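Local structure of chymotrypsin (2EA3) at residues F165-P168 and V169-L173. The protein is the trypsin-like domain of a bacterial chymotrypsin made as a longer precursor, and probably cleaves peptide bonds within proteins. Residues are numbered along the deposited sequence; the frame is centred on the assembly and turned at random.
Sequences FFQP and VNPIL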
loop_
_atom_site.group_PDB
_atom_site.type_symbol
_atom_site.label_atom_id
_atom_site.label_comp_id
_atom_site.label_asym_id
_atom_site.label_seq_id
_atom_site.Cartn_x
_atom_site.Cartn_y
_atom_site.Cartn_z
ATOM N N PHE A 165 -9.297 5.552 -0.147
ATOM C CA PHE A 165 -8.330 6.543 0.280
ATOM C C PHE A 165 -6.984 5.888 0.455
ATOM O O PHE A 165 -6.918 4.714 0.829
ATOM C CB PHE A 165 -8.764 7.138 1.619
ATOM C CG PHE A 165 -10.069 7.901 1.548
ATOM C CD1 PHE A 165 -11.299 7.236 1.637
ATOM C CD2 PHE A 165 -10.060 9.284 1.375
ATOM C CE1 PHE A 165 -12.520 7.966 1.564
ATOM C CE2 PHE A 165 -11.245 10.005 1.319
ATOM C CZ PHE A 165 -12.481 9.337 1.405
ATOM N N PHE A 166 -5.920 6.637 0.153
ATOM C CA PHE A 166 -4.567 6.089 0.171
ATOM C C PHE A 166 -3.673 7.002 0.985
ATOM O O PHE A 166 -3.790 8.237 0.916
ATOM C CB PHE A 166 -4.014 5.962 -1.265
ATOM C CG PHE A 166 -4.771 5.008 -2.113
ATOM C CD1 PHE A 166 -5.967 5.399 -2.716
ATOM C CD2 PHE A 166 -4.341 3.693 -2.261
ATOM C CE1 PHE A 166 -6.699 4.503 -3.496
ATOM C CE2 PHE A 166 -5.087 2.790 -3.035
ATOM C CZ PHE A 166 -6.261 3.203 -3.648
ATOM N N GLN A 167 -2.795 6.387 1.767
ATOM C CA GLN A 167 -1.730 7.077 2.465
ATOM C C GLN A 167 -0.606 7.353 1.448
ATOM O O GLN A 167 -0.053 6.436 0.881
ATOM C CB GLN A 167 -1.204 6.169 3.590
ATOM C CG GLN A 167 0.167 6.565 4.164
ATOM C CD GLN A 167 0.130 7.863 4.933
ATOM O OE1 GLN A 167 -0.591 7.994 5.915
ATOM N NE2 GLN A 167 0.923 8.837 4.494
ATOM N N PRO A 168 -0.280 8.625 1.216
ATOM C CA PRO A 168 0.799 8.954 0.242
ATOM C C PRO A 168 2.125 8.330 0.636
ATOM O O PRO A 168 2.401 8.216 1.828
ATOM C CB PRO A 168 0.938 10.483 0.341
ATOM C CG PRO A 168 -0.235 10.969 1.060
ATOM C CD PRO A 168 -0.925 9.812 1.787
ATOM N N VAL A 169 2.949 7.942 -0.336
ATOM C CA VAL A 169 4.235 7.281 0.009
ATOM C C VAL A 169 5.320 8.227 0.526
ATOM O O VAL A 169 6.140 7.833 1.328
ATOM C CB VAL A 169 4.860 6.447 -1.157
ATOM C CG1 VAL A 169 4.080 5.114 -1.406
ATOM C CG2 VAL A 169 4.987 7.289 -2.409
ATOM N N ASN A 170 5.354 9.465 0.045
ATOM C CA ASN A 170 6.460 10.343 0.415
ATOM C C ASN A 170 6.648 10.568 1.916
ATOM O O ASN A 170 7.778 10.481 2.392
ATOM C CB ASN A 170 6.450 11.663 -0.392
ATOM C CG ASN A 170 6.848 11.444 -1.844
ATOM O OD1 ASN A 170 7.420 10.408 -2.188
ATOM N ND2 ASN A 170 6.557 12.426 -2.704
ATOM N N PRO A 171 5.553 10.832 2.670
ATOM C CA PRO A 171 5.697 10.922 4.123
ATOM C C PRO A 171 6.207 9.645 4.792
ATOM O O PRO A 171 6.855 9.729 5.836
ATOM C CB PRO A 171 4.272 11.242 4.606
ATOM C CG PRO A 171 3.629 11.917 3.420
ATOM C CD PRO A 171 4.174 11.153 2.249
ATOM N N ILE A 172 5.944 8.480 4.198
ATOM C CA ILE A 172 6.437 7.216 4.774
ATOM C C ILE A 172 7.951 7.104 4.581
ATOM O O ILE A 172 8.680 6.756 5.506
ATOM C CB ILE A 172 5.774 5.972 4.132
ATOM C CG1 ILE A 172 4.248 6.158 4.025
ATOM C CG2 ILE A 172 6.136 4.696 4.945
ATOM C CD1 ILE A 172 3.519 5.050 3.224
ATOM N N LEU A 173 8.415 7.370 3.367
ATOM C CA LEU A 173 9.838 7.364 3.082
ATOM C C LEU A 173 10.559 8.373 3.993
ATOM O O LEU A 173 11.597 8.054 4.556
ATOM C CB LEU A 173 10.079 7.666 1.599
ATOM C CG LEU A 173 9.364 6.693 0.638
ATOM C CD1 LEU A 173 9.487 7.188 -0.806
ATOM C CD2 LEU A 173 9.892 5.247 0.802
#
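Pro168, the last residue of the strand, meets the first turn of the helix through both its ring and its carbonyl. Its CB lies 3.8 Å from CD of Pro171, an apolar contact between two proline rings, while Pro168 O approaches the same CD at 3.5 Å and CG1 of Ile172 also at 3.5 Å. Ile172 N turns to Val169 O, weakly, and the donor to Pro168 O is the side-chain amide of Gln167, whose NE2 bonds to it at 3.1 Å. The bond is nearly straight (170°), falls on a lone pair in the carbonyl plane and stays almost within the glutamine amide plane. With CG anti to the backbone N (chi1 163°), Gln167 lays that atom beside Ile172 CD1, 3.8 Å away; the bend at chi2 then carries the amide round to Pro168 O and past the Pro171 ring. Gln167 OE1 accepts from the backbone N of Asp56, probably the acid of a Ser-His-Asp triad. A leucine here would probably leave both Pro168 O and Asp56 N without their side-chain partner. Strand 161-168 lies between 125-128 and 146-154 in the second six-stranded barrel of the chymotrypsin fold, and helix 169-176 follows directly.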